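Local coordinates for PmbA-related protein (Thermotoga maritima, PDB 1VL4) that is of uncertain function but belongs to the PmbA/TldD (peptidase U62) family, whose members are generally assigned metallopeptidase activity, at residues 280-286 / 306-312; 248-252 / 431-435; 72-76 / 90-95. All coordinates share one frame. Numbering follows the deposited sequence.

Interaction 1: 280-286 / 306-312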
ATOM      1  N   VAL A 280      17.106 -12.448  27.110  1.00 12.03           N
ATOM      2  CA  VAL A 280      16.063 -11.990  26.224  1.00 11.52           C
ATOM      3  C   VAL A 280      14.802 -12.821  26.442  1.00 11.98           C
ATOM      4  O   VAL A 280      14.844 -14.026  26.240  1.00  7.20           O
ATOM      5  CB  VAL A 280      16.487 -12.106  24.770  1.00 10.44           C
ATOM      6  CG1 VAL A 280      15.263 -11.875  23.786  1.00 16.24           C
ATOM      7  CG2 VAL A 280      17.598 -11.138  24.485  1.00 15.21           C
ATOM      8  N   SER A 281      13.718 -12.164  26.889  1.00  9.30           N
ATOM      9  CA  SER A 281      12.388 -12.772  26.920  1.00 10.29           C
ATOM     10  C   SER A 281      11.464 -11.887  26.107  1.00  9.89           C
ATOM     11  O   SER A 281      11.485 -10.663  26.266  1.00 10.11           O
ATOM     12  CB  SER A 281      11.846 -12.920  28.353  1.00 10.28           C
ATOM     13  OG  SER A 281      12.601 -13.851  29.136  1.00  9.79           O
ATOM     14  N   ILE A 282      10.639 -12.521  25.266  1.00 11.53           N
ATOM     15  CA  ILE A 282       9.705 -11.834  24.442  1.00 12.69           C
ATOM     16  C   ILE A 282       8.345 -12.515  24.652  1.00 12.44           C
ATOM     17  O   ILE A 282       8.218 -13.770  24.503  1.00 10.53           O
ATOM     18  CB  ILE A 282      10.096 -11.903  22.945  1.00 15.30           C
ATOM     19  CG1 ILE A 282      11.478 -11.256  22.741  1.00 12.44           C
ATOM     20  CG2 ILE A 282       9.085 -11.192  22.095  1.00 16.10           C
ATOM     21  CD1 ILE A 282      12.027 -11.398  21.309  1.00 17.87           C
ATOM     22  N   LYS A 283       7.358 -11.675  24.975  1.00 12.73           N
ATOM     23  CA  LYS A 283       5.999 -12.099  25.261  1.00 12.09           C
ATOM     24  C   LYS A 283       5.036 -11.546  24.221  1.00 12.82           C
ATOM     25  O   LYS A 283       5.246 -10.489  23.588  1.00 11.86           O
ATOM     26  CB  LYS A 283       5.567 -11.594  26.656  1.00 12.48           C
ATOM     27  CG  LYS A 283       6.371 -12.114  27.843  1.00 13.80           C
ATOM     28  CD  LYS A 283       5.594 -11.959  29.158  1.00 17.18           C
ATOM     29  CE  LYS A 283       4.638 -13.092  29.465  1.00 11.46           C
ATOM     30  NZ  LYS A 283       3.923 -12.779  30.753  1.00 17.52           N
ATOM     31  N   ASP A 284       3.943 -12.282  24.056  1.00 12.32           N
ATOM     32  CA  ASP A 284       2.764 -11.767  23.323  1.00 13.79           C
ATOM     33  C   ASP A 284       1.766 -11.383  24.388  1.00 12.32           C
ATOM     34  O   ASP A 284       1.360 -12.228  25.192  1.00 11.98           O
ATOM     35  CB  ASP A 284       2.200 -12.843  22.377  1.00 12.85           C
ATOM     36  CG  ASP A 284       0.894 -12.373  21.630  1.00 24.79           C
ATOM     37  OD1 ASP A 284       0.617 -11.156  21.588  1.00 17.51           O
ATOM     38  OD2 ASP A 284       0.108 -13.228  21.165  1.00 24.20           O
ATOM     39  N   LEU A 285       1.443 -10.087  24.431  1.00 13.89           N
ATOM     40  CA  LEU A 285       0.548  -9.544  25.448  1.00 13.55           C
ATOM     41  C   LEU A 285      -0.771  -9.134  24.796  1.00 12.61           C
ATOM     42  O   LEU A 285      -0.761  -8.410  23.811  1.00 11.58           O
ATOM     43  CB  LEU A 285       1.175  -8.298  26.076  1.00 19.37           C
ATOM     44  CG  LEU A 285       1.828  -8.340  27.426  1.00 27.90           C
ATOM     45  CD1 LEU A 285       2.790  -9.504  27.658  1.00 21.31           C
ATOM     46  CD2 LEU A 285       2.468  -6.994  27.652  1.00 24.77           C
ATOM     47  N   PRO A 286      -1.928  -9.576  25.350  1.00 11.21           N
ATOM     48  CA  PRO A 286      -3.238  -9.086  24.816  1.00 14.94           C
ATOM     49  C   PRO A 286      -3.462  -7.572  24.951  1.00 14.06           C
ATOM     50  O   PRO A 286      -4.211  -6.975  24.198  1.00 13.86           O
ATOM     51  CB  PRO A 286      -4.260  -9.835  25.677  1.00 15.67           C
ATOM     52  CG  PRO A 286      -3.499 -11.071  26.187  1.00 14.02           C
ATOM     53  CD  PRO A 286      -2.083 -10.633  26.371  1.00 11.69           C
ATOM     54  N   GLU A 306      -1.871 -14.325  26.935  1.00 11.58           N
ATOM     55  CA  GLU A 306      -0.525 -13.880  27.310  1.00 10.85           C
ATOM     56  C   GLU A 306       0.414 -15.078  27.445  1.00 12.50           C
ATOM     57  O   GLU A 306       0.139 -16.060  28.170  1.00  9.78           O
ATOM     58  CB  GLU A 306      -0.561 -13.070  28.578  1.00 13.60           C
ATOM     59  CG  GLU A 306       0.826 -12.562  29.098  1.00 13.95           C
ATOM     60  CD  GLU A 306       0.693 -11.610  30.270  1.00 15.48           C
ATOM     61  OE1 GLU A 306      -0.463 -11.330  30.678  1.00 15.19           O
ATOM     62  OE2 GLU A 306       1.753 -11.129  30.750  1.00 12.09           O
ATOM     63  N   LYS A 307       1.553 -14.994  26.787  1.00 11.01           N
ATOM     64  CA  LYS A 307       2.517 -16.096  26.871  1.00 14.12           C
ATOM     65  C   LYS A 307       3.901 -15.631  26.482  1.00 10.61           C
ATOM     66  O   LYS A 307       4.041 -14.654  25.777  1.00 11.54           O
ATOM     67  CB  LYS A 307       2.122 -17.285  25.985  1.00 13.80           C
ATOM     68  CG  LYS A 307       2.075 -16.967  24.527  1.00 11.18           C
ATOM     69  CD  LYS A 307       0.812 -16.224  24.139  1.00 20.19           C
ATOM     70  CE  LYS A 307       0.378 -16.480  22.717  1.00 20.48           C
ATOM     71  NZ  LYS A 307      -0.725 -15.536  22.399  1.00 14.94           N
ATOM     72  N   PHE A 308       4.901 -16.388  26.904  1.00  9.94           N
ATOM     73  CA  PHE A 308       6.242 -16.228  26.339  1.00 12.58           C
ATOM     74  C   PHE A 308       6.370 -16.862  24.948  1.00 12.12           C
ATOM     75  O   PHE A 308       5.990 -18.019  24.705  1.00 11.40           O
ATOM     76  CB  PHE A 308       7.308 -16.803  27.259  1.00 13.77           C
ATOM     77  CG  PHE A 308       7.447 -16.055  28.553  1.00 10.79           C
ATOM     78  CD1 PHE A 308       8.267 -14.939  28.643  1.00 14.20           C
ATOM     79  CD2 PHE A 308       6.782 -16.504  29.688  1.00 15.80           C
ATOM     80  CE1 PHE A 308       8.391 -14.281  29.796  1.00 15.91           C
ATOM     81  CE2 PHE A 308       6.923 -15.844  30.887  1.00 18.69           C
ATOM     82  CZ  PHE A 308       7.721 -14.720  30.938  1.00 19.44           C
ATOM     83  N   VAL A 309       6.919 -16.080  24.037  1.00 11.21           N
ATOM     84  CA  VAL A 309       7.448 -16.630  22.811  1.00 13.77           C
ATOM     85  C   VAL A 309       8.913 -17.074  23.042  1.00 14.27           C
ATOM     86  O   VAL A 309       9.275 -18.202  22.732  1.00 15.01           O
ATOM     87  CB  VAL A 309       7.306 -15.644  21.639  1.00 14.37           C
ATOM     88  CG1 VAL A 309       7.806 -16.308  20.334  1.00 10.44           C
ATOM     89  CG2 VAL A 309       5.839 -15.252  21.481  1.00 16.36           C
ATOM     90  N   LEU A 310       9.713 -16.183  23.620  1.00 12.02           N
ATOM     91  CA  LEU A 310      11.022 -16.517  24.130  1.00 15.06           C
ATOM     92  C   LEU A 310      11.017 -16.310  25.610  1.00 12.33           C
ATOM     93  O   LEU A 310      10.611 -15.258  26.109  1.00 12.94           O
ATOM     94  CB  LEU A 310      12.080 -15.610  23.495  1.00 13.09           C
ATOM     95  CG  LEU A 310      12.889 -16.033  22.274  1.00 25.01           C
ATOM     96  CD1 LEU A 310      12.244 -17.084  21.414  1.00 22.91           C
ATOM     97  CD2 LEU A 310      13.254 -14.768  21.452  1.00 21.74           C
ATOM     98  N   GLU A 311      11.418 -17.323  26.335  1.00 13.19           N
ATOM     99  CA  GLU A 311      11.516 -17.218  27.750  1.00 12.06           C
ATOM    100  C   GLU A 311      12.969 -17.525  28.085  1.00 14.58           C
ATOM    101  O   GLU A 311      13.423 -18.664  27.915  1.00 11.55           O
ATOM    102  CB  GLU A 311      10.570 -18.178  28.442  1.00 15.56           C
ATOM    103  CG  GLU A 311      10.579 -17.946  29.981  1.00 22.01           C
ATOM    104  CD  GLU A 311       9.529 -18.739  30.735  1.00 26.93           C
ATOM    105  OE1 GLU A 311       8.801 -19.533  30.098  1.00 25.87           O
ATOM    106  OE2 GLU A 311       9.435 -18.559  31.978  1.00 24.65           O
ATOM    107  N   ASN A 312      13.681 -16.499  28.557  1.00 15.52           N
ATOM    108  CA  ASN A 312      15.127 -16.583  28.791  1.00 15.22           C
ATOM    109  C   ASN A 312      15.828 -17.181  27.568  1.00 12.55           C
ATOM    110  O   ASN A 312      16.670 -18.018  27.691  1.00 12.55           O
ATOM    111  CB  ASN A 312      15.456 -17.378  30.054  1.00 15.09           C
ATOM    112  CG  ASN A 312      14.686 -16.871  31.288  1.00 22.67           C
ATOM    113  OD1 ASN A 312      14.527 -15.674  31.475  1.00 21.89           O
ATOM    114  ND2 ASN A 312      14.218 -17.789  32.125  1.00 26.18           N
TER
HETATM  115  O   HOH W   1      15.549 -13.304  30.493  1.00 19.71           O
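Segments 280-286 and 306-312 run antiparallel, held first by backbone hydrogen bonds. Asp284 and Lys307 form a hydrogen-bonded pair: Asp284 N donates to Lys307 O at 2.9 Å and Lys307 N to Asp284 O at 3.2 Å. Lys283 and Phe308 make the adjoining non-hydrogen-bonded pair. Beyond them the register slips by one in a classic beta bulge, where Val309 and Leu310 together face Ile282. Ile282 O accepts both Val309 N at 2.7 Å and Leu310 N at 3.0 Å, while Ile282 N donates to Leu310 O at 2.9 Å. Further on, Ser281, short and hydroxylic, accepts Asn312 N at its OG (2.9 Å), and a water links this OG to Asn312 OD1.

Two salt bridges reinforce the pairing. Lys283 NZ meets Glu306 OE2 at 2.7 Å, and the long lysine chain also lies over a face of the Phe308 ring: CE makes a CH-pi contact 3.8 Å from the centroid, with NZ in an off-centre cation-pi position at 4.6 Å. On the other face of the sheet the acid comes from 280-286 and the lysine from 306-312, Asp284 OD2 and Lys307 NZ being 2.7 Å apart. Asn335 bonds to both side chains, a further partner shared by the buried Asp284 carboxylate and the Lys307 ammonium.

Apolar packing shares the face of Asp284 and Lys307, where Ile282 CD1 reaches Leu310 CD2 at 3.6 Å; branched aliphatic residues suit this buried position. Within the mixed sheet, strand 282-285 is flanked by 307-311 and by 345-348, and Ile282 packs on Leu346 and Leu348; strand 314-315 continues the sheet beyond 307-311.

Interaction 2: 248-252 / 431-435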
ATOM      1  N   MET A 248      12.258  -5.349  15.403  1.00 14.33           N
ATOM      2  CA  MET A 248      11.537  -6.489  15.965  1.00 16.33           C
ATOM      3  C   MET A 248      10.390  -6.959  15.074  1.00 14.38           C
ATOM      4  O   MET A 248       9.902  -8.070  15.228  1.00 16.63           O
ATOM      5  CB  MET A 248      10.861  -6.117  17.302  1.00 13.27           C
ATOM      6  CG  MET A 248      11.725  -6.140  18.485  1.00 29.41           C
ATOM      7  SD  MET A 248      10.771  -5.395  19.835  1.00 25.94           S
ATOM      8  CE  MET A 248       9.545  -6.599  20.279  1.00 14.47           C
ATOM      9  N   GLU A 249       9.842  -6.064  14.271  1.00 15.56           N
ATOM     10  CA  GLU A 249       8.768  -6.449  13.378  1.00 17.86           C
ATOM     11  C   GLU A 249       9.141  -7.590  12.467  1.00 18.16           C
ATOM     12  O   GLU A 249       8.261  -8.366  12.065  1.00 18.27           O
ATOM     13  CB  GLU A 249       8.314  -5.251  12.541  1.00 19.08           C
ATOM     14  CG  GLU A 249       7.778  -4.182  13.495  1.00 27.40           C
ATOM     15  CD  GLU A 249       6.566  -3.549  12.970  1.00 39.87           C
ATOM     16  OE1 GLU A 249       6.742  -2.675  12.095  1.00 46.41           O
ATOM     17  OE2 GLU A 249       5.456  -3.962  13.408  1.00 49.00           O
ATOM     18  N   MET A 250      10.431  -7.723  12.151  1.00 17.16           N
ATOM     19  CA  MET A 250      10.851  -8.833  11.279  1.00 17.28           C
ATOM     20  C   MET A 250      10.792 -10.206  11.983  1.00 17.73           C
ATOM     21  O   MET A 250      10.907 -11.257  11.354  1.00 21.28           O
ATOM     22  CB  MET A 250      12.208  -8.529  10.675  1.00 18.18           C
ATOM     23  CG  MET A 250      13.429  -8.923  11.518  1.00 15.97           C
ATOM     24  SD  MET A 250      14.945  -8.547  10.585  1.00 16.83           S
ATOM     25  CE  MET A 250      14.986  -9.844   9.338  1.00  9.84           C
ATOM     26  N   PHE A 251      10.562 -10.195  13.291  1.00 15.24           N
ATOM     27  CA  PHE A 251      10.388 -11.430  14.042  1.00 15.68           C
ATOM     28  C   PHE A 251       8.970 -11.993  13.863  1.00 12.90           C
ATOM     29  O   PHE A 251       8.722 -13.173  14.049  1.00 13.83           O
ATOM     30  CB  PHE A 251      10.650 -11.129  15.512  1.00 14.31           C
ATOM     31  CG  PHE A 251      10.857 -12.347  16.370  1.00 18.15           C
ATOM     32  CD1 PHE A 251      11.798 -13.299  16.039  1.00 15.34           C
ATOM     33  CD2 PHE A 251      10.110 -12.526  17.514  1.00 14.98           C
ATOM     34  CE1 PHE A 251      11.976 -14.438  16.856  1.00 17.83           C
ATOM     35  CE2 PHE A 251      10.292 -13.622  18.333  1.00 19.72           C
ATOM     36  CZ  PHE A 251      11.231 -14.577  18.014  1.00 16.09           C
ATOM     37  N   ILE A 252       8.044 -11.139  13.488  1.00 12.66           N
ATOM     38  CA  ILE A 252       6.621 -11.507  13.518  1.00 14.71           C
ATOM     39  C   ILE A 252       6.275 -12.643  12.510  1.00 14.29           C
ATOM     40  O   ILE A 252       5.708 -13.660  12.921  1.00 17.87           O
ATOM     41  CB  ILE A 252       5.733 -10.259  13.390  1.00 14.12           C
ATOM     42  CG1 ILE A 252       5.752  -9.466  14.709  1.00 16.45           C
ATOM     43  CG2 ILE A 252       4.302 -10.659  12.963  1.00 20.57           C
ATOM     44  CD1 ILE A 252       5.019  -8.076  14.646  1.00 19.02           C
ATOM     45  N   HIS A 431       2.625  -2.565  17.111  1.00 17.67           N
ATOM     46  CA  HIS A 431       2.489  -3.976  17.412  1.00 19.98           C
ATOM     47  C   HIS A 431       3.670  -4.524  18.229  1.00 17.64           C
ATOM     48  O   HIS A 431       3.724  -5.700  18.531  1.00 17.50           O
ATOM     49  CB  HIS A 431       2.350  -4.750  16.094  1.00 25.56           C
ATOM     50  CG  HIS A 431       1.417  -4.099  15.110  1.00 34.77           C
ATOM     51  ND1 HIS A 431       0.040  -4.187  15.214  1.00 33.05           N
ATOM     52  CD2 HIS A 431       1.664  -3.305  14.035  1.00 40.50           C
ATOM     53  CE1 HIS A 431      -0.517  -3.498  14.230  1.00 44.26           C
ATOM     54  NE2 HIS A 431       0.444  -2.946  13.503  1.00 43.53           N
ATOM     55  N   THR A 432       4.632  -3.666  18.532  1.00 15.59           N
ATOM     56  CA  THR A 432       5.831  -4.031  19.268  1.00 13.22           C
ATOM     57  C   THR A 432       6.016  -3.055  20.426  1.00 14.75           C
ATOM     58  O   THR A 432       5.533  -1.912  20.418  1.00 14.76           O
ATOM     59  CB  THR A 432       7.082  -4.049  18.366  1.00 16.11           C
ATOM     60  OG1 THR A 432       7.241  -2.795  17.715  1.00 16.11           O
ATOM     61  CG2 THR A 432       7.002  -5.124  17.300  1.00 19.17           C
ATOM     62  N   ILE A 433       6.674  -3.551  21.471  1.00 14.10           N
ATOM     63  CA  ILE A 433       7.004  -2.810  22.671  1.00 13.25           C
ATOM     64  C   ILE A 433       8.365  -3.248  23.131  1.00 13.22           C
ATOM     65  O   ILE A 433       8.631  -4.452  23.178  1.00 12.18           O
ATOM     66  CB  ILE A 433       6.041  -3.181  23.769  1.00 13.65           C
ATOM     67  CG1 ILE A 433       4.588  -2.867  23.319  1.00 13.59           C
ATOM     68  CG2 ILE A 433       6.454  -2.535  25.097  1.00 12.85           C
ATOM     69  CD1 ILE A 433       3.586  -3.193  24.407  1.00 15.38           C
ATOM     70  N   ALA A 434       9.228  -2.302  23.472  1.00 13.79           N
ATOM     71  CA  ALA A 434      10.610  -2.658  23.769  1.00 12.39           C
ATOM     72  C   ALA A 434      11.363  -1.571  24.456  1.00 14.20           C
ATOM     73  O   ALA A 434      11.092  -0.411  24.222  1.00 11.52           O
ATOM     74  CB  ALA A 434      11.373  -3.053  22.479  1.00 14.17           C
ATOM     75  N   PRO A 435      12.380  -1.973  25.247  1.00 11.06           N
ATOM     76  CA  PRO A 435      13.409  -1.062  25.748  1.00 11.55           C
ATOM     77  C   PRO A 435      14.604  -1.033  24.817  1.00  9.49           C
ATOM     78  O   PRO A 435      14.591  -1.655  23.770  1.00  9.24           O
ATOM     79  CB  PRO A 435      13.774  -1.696  27.078  1.00  8.83           C
ATOM     80  CG  PRO A 435      13.719  -3.161  26.768  1.00 10.35           C
ATOM     81  CD  PRO A 435      12.613  -3.339  25.744  1.00 14.83           C
TER
HETATM   82  O   HOH W   2       5.119  -2.130  15.831  1.00 11.11           O
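This is side-chain packing between a short 3-10 turn, which links helix 241-247 to helix 252-255, and strand 432-434 of a mixed sheet, close to the centre of the chain. The backbones keep well apart, the nearest CA atoms, of Glu249 and Thr432, being 7.0 Å from each other, so side chains must fill the gap. Met248 does much of this. Its long, flexible thioether runs along the strand: CB lies 4.0 Å from Thr432 CG2, SD 3.6 Å from Ala434 CB, and CE 3.7 Å from Ile433 O. The small methyl of Ala434 leaves room for the sulfur.

Thr432 and Ala434 point toward the turn and Ile433 away from it, the alternation of an extended strand, which here turns one face to the 3-10 segment. Within the turn, Phe251 N donates to Met248 O at 3.0 Å and Ile252 N to Glu249 O at 3.1 Å, the i to i+3 bonding of a 3-10 segment. This curl brings Ile252 round to Thr432, with CD1 4.4 Å from CG2.

Thr432 suits a mixed boundary: its methyl joins the apolar packing, while OG1 is hydrogen-bonded to Leu245 O in helix 241-247. A water donates to Thr432 OG1 at 2.9 Å and weakly to Glu249 OE2 at 3.1 Å, and accepts from His431 N at 2.8 Å. Glu249 OE2 also lies at the edge of the His431 ring, 3.9 Å from CD2.

Interaction 3: 72-76 / 90-95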
ATOM      1  N   LYS A  72     -15.413 -26.612   4.295  1.00 10.53           N
ATOM      2  CA  LYS A  72     -15.131 -25.636   3.261  1.00 13.50           C
ATOM      3  C   LYS A  72     -15.862 -24.338   3.621  1.00 16.81           C
ATOM      4  O   LYS A  72     -16.979 -24.399   4.168  1.00 11.86           O
ATOM      5  CB  LYS A  72     -15.634 -26.142   1.929  1.00 13.05           C
ATOM      6  CG  LYS A  72     -14.721 -27.125   1.251  1.00 17.92           C
ATOM      7  CD  LYS A  72     -15.320 -27.539  -0.067  1.00 25.55           C
ATOM      8  CE  LYS A  72     -14.997 -29.004  -0.367  1.00 29.81           C
ATOM      9  NZ  LYS A  72     -15.255 -29.300  -1.795  1.00 15.87           N
ATOM     10  N   THR A  73     -15.208 -23.187   3.360  1.00 16.21           N
ATOM     11  CA  THR A  73     -15.830 -21.847   3.503  1.00 13.38           C
ATOM     12  C   THR A  73     -16.126 -21.102   2.174  1.00 13.48           C
ATOM     13  O   THR A  73     -15.572 -21.391   1.108  1.00  7.39           O
ATOM     14  CB  THR A  73     -15.044 -20.967   4.384  1.00 13.80           C
ATOM     15  OG1 THR A  73     -13.720 -20.777   3.856  1.00 18.14           O
ATOM     16  CG2 THR A  73     -14.932 -21.553   5.744  1.00 16.20           C
ATOM     17  N   GLY A  74     -17.117 -20.224   2.253  1.00 12.16           N
ATOM     18  CA  GLY A  74     -17.538 -19.346   1.148  1.00  8.23           C
ATOM     19  C   GLY A  74     -17.723 -17.997   1.824  1.00 11.27           C
ATOM     20  O   GLY A  74     -18.308 -17.919   2.915  1.00  9.02           O
ATOM     21  N   THR A  75     -17.170 -16.921   1.252  0.50 11.06           N
ATOM     22  CA  THR A  75     -17.146 -15.607   1.949  0.50 10.28           C
ATOM     23  C   THR A  75     -17.569 -14.454   1.014  0.50  9.48           C
ATOM     24  O   THR A  75     -17.041 -14.378  -0.109  0.50  4.48           O
ATOM     25  CB  THR A  75     -15.728 -15.323   2.512  0.50 11.58           C
ATOM     26  OG1 THR A  75     -15.286 -16.429   3.301  0.50 14.18           O
ATOM     27  CG2 THR A  75     -15.676 -14.035   3.394  0.50 12.56           C
ATOM     28  N   PHE A  76     -18.455 -13.552   1.497  1.00  9.89           N
ATOM     29  CA  PHE A  76     -18.880 -12.319   0.761  1.00  8.02           C
ATOM     30  C   PHE A  76     -18.716 -11.129   1.739  1.00 10.35           C
ATOM     31  O   PHE A  76     -19.009 -11.262   2.938  1.00  8.81           O
ATOM     32  CB  PHE A  76     -20.299 -12.409   0.241  1.00  5.14           C
ATOM     33  CG  PHE A  76     -20.763 -11.164  -0.466  1.00 12.33           C
ATOM     34  CD1 PHE A  76     -20.034 -10.653  -1.549  1.00 13.70           C
ATOM     35  CD2 PHE A  76     -21.870 -10.449  -0.009  1.00 10.03           C
ATOM     36  CE1 PHE A  76     -20.470  -9.471  -2.249  1.00 16.93           C
ATOM     37  CE2 PHE A  76     -22.299  -9.282  -0.676  1.00 17.29           C
ATOM     38  CZ  PHE A  76     -21.590  -8.795  -1.815  1.00 15.41           C
ATOM     39  N   GLU A  90     -24.635 -15.492  -2.128  1.00 12.03           N
ATOM     40  CA  GLU A  90     -23.332 -15.169  -2.705  1.00 11.15           C
ATOM     41  C   GLU A  90     -22.227 -15.934  -1.988  1.00  7.79           C
ATOM     42  O   GLU A  90     -21.370 -16.552  -2.616  1.00  7.45           O
ATOM     43  CB  GLU A  90     -23.109 -13.662  -2.624  1.00 13.34           C
ATOM     44  CG  GLU A  90     -21.900 -13.154  -3.368  1.00 16.70           C
ATOM     45  CD  GLU A  90     -22.006 -13.215  -4.898  1.00 13.68           C
ATOM     46  OE1 GLU A  90     -23.036 -13.597  -5.488  1.00 15.80           O
ATOM     47  OE2 GLU A  90     -20.988 -12.910  -5.515  1.00 16.74           O
ATOM     48  N   ALA A  91     -22.262 -15.948  -0.661  1.00 10.05           N
ATOM     49  CA  ALA A  91     -21.230 -16.660   0.142  1.00  7.18           C
ATOM     50  C   ALA A  91     -21.329 -18.154  -0.128  1.00  8.22           C
ATOM     51  O   ALA A  91     -20.313 -18.839  -0.255  1.00  7.43           O
ATOM     52  CB  ALA A  91     -21.408 -16.399   1.613  1.00  7.52           C
ATOM     53  N   LEU A  92     -22.554 -18.657  -0.213  1.00  9.75           N
ATOM     54  CA  LEU A  92     -22.779 -20.075  -0.445  1.00 14.04           C
ATOM     55  C   LEU A  92     -22.178 -20.459  -1.809  1.00 12.91           C
ATOM     56  O   LEU A  92     -21.459 -21.469  -1.971  1.00 11.95           O
ATOM     57  CB  LEU A  92     -24.289 -20.338  -0.423  1.00 16.15           C
ATOM     58  CG  LEU A  92     -24.731 -21.770  -0.133  1.00 20.49           C
ATOM     59  CD1 LEU A  92     -24.427 -22.138   1.295  1.00 23.28           C
ATOM     60  CD2 LEU A  92     -26.241 -21.948  -0.457  1.00 19.42           C
ATOM     61  N   SER A  93     -22.424 -19.614  -2.807  1.00  9.97           N
ATOM     62  CA  SER A  93     -21.920 -19.915  -4.110  1.00 12.02           C
ATOM     63  C   SER A  93     -20.382 -19.972  -4.132  1.00 10.47           C
ATOM     64  O   SER A  93     -19.811 -20.746  -4.876  1.00 15.60           O
ATOM     65  CB  SER A  93     -22.513 -18.972  -5.180  1.00 13.62           C
ATOM     66  OG  SER A  93     -21.705 -19.001  -6.329  1.00 26.61           O
ATOM     67  N   ASN A  94     -19.707 -19.195  -3.314  1.00  9.08           N
ATOM     68  CA  ASN A  94     -18.268 -19.260  -3.234  1.00  9.16           C
ATOM     69  C   ASN A  94     -17.680 -20.487  -2.530  1.00 14.00           C
ATOM     70  O   ASN A  94     -16.449 -20.635  -2.464  1.00 14.17           O
ATOM     71  CB  ASN A  94     -17.715 -17.989  -2.601  1.00 10.41           C
ATOM     72  CG  ASN A  94     -17.961 -16.731  -3.486  1.00  2.00           C
ATOM     73  OD1 ASN A  94     -18.173 -16.830  -4.685  1.00  8.47           O
ATOM     74  ND2 ASN A  94     -17.913 -15.568  -2.863  1.00 12.93           N
ATOM     75  N   LEU A  95     -18.532 -21.342  -1.969  1.00 16.07           N
ATOM     76  CA  LEU A  95     -18.044 -22.612  -1.399  1.00 19.41           C
ATOM     77  C   LEU A  95     -17.307 -23.458  -2.430  1.00 17.14           C
ATOM     78  O   LEU A  95     -16.367 -24.126  -2.092  1.00 20.03           O
ATOM     79  CB  LEU A  95     -19.179 -23.455  -0.823  1.00 21.31           C
ATOM     80  CG  LEU A  95     -19.611 -23.070   0.590  1.00 17.11           C
ATOM     81  CD1 LEU A  95     -20.843 -23.920   0.944  1.00 23.04           C
ATOM     82  CD2 LEU A  95     -18.523 -23.238   1.631  1.00 19.25           C
TER
HETATM   83  O   HOH W   3     -14.246 -21.769  -1.435  1.00 28.83           O
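Glu90, in the helix that packs against strand 72-76, lays its aliphatic part on the Phe76 ring: CG sits over one face, 4.0 Å from the centroid, in a CH-pi contact. Its carboxylate extends to the dimer interface, where OE2 has a long, weak ion pair with Arg41 of the second subunit.

One residue on, Ala91 allows close approach because its side chain is a single methyl, and CB lies 4.4 Å from Phe76 CB. Ala91 O receives a CA-H...O contact from Gly74 CA at 3.2 Å. Any CB on residue 74 would clash with Ala91 O and Leu95 N, so glycine is the residue that fits at this crossing.

Nearly a turn later, Asn94 returns to the strand as the helix tightens to 3-10, and ND2 donates to Thr75 O at 3.1 Å. The amide has a second proton to give, and ND2 also bonds Asp57 of the second subunit. A water lies between the backbones, 2.9 Å from Thr73 O and 2.7 Å from Asn94 O.

Leu95 ends the walk. Its branched apolar chain starts sideways at CB but bends in at its end, laying CD2 on the strand backbone beside Gly74, where no side chain stands in the way: CD2 is 3.2 Å from Lys72 O and 3.4 Å from Gly74 N.

Strand 72-78 is outermost in its antiparallel sheet within the chain, bonded to strand 51-69 on one side. The chemistry implies an edge strand whose Thr75 backbone groups are met partly by its own helix, through Asn94 at Thr75 O, and partly by Tyr55 of the second subunit, at Thr75 N.

Overall arrangement
From the N terminus, interaction 3 closes first, a short loop in which strand 72-78 leads into helix 84-93 at one end of the long antiparallel sheet. The chain then completes that sheet and enters the C-terminal family region. There 248-252 opens interaction 2, which closes only at 431-435, after 178 intervening residues. Interaction 1 opens and closes within this span, joined by a 19-residue connection without helix or strand. Interactions 1 and 2 share one mixed sheet and touch where Phe251 packs on Ile282, Val309 and Leu310. Interaction 3 stands apart, its centre about 37 Å from that of interaction 1 and 36 Å from that of interaction 2.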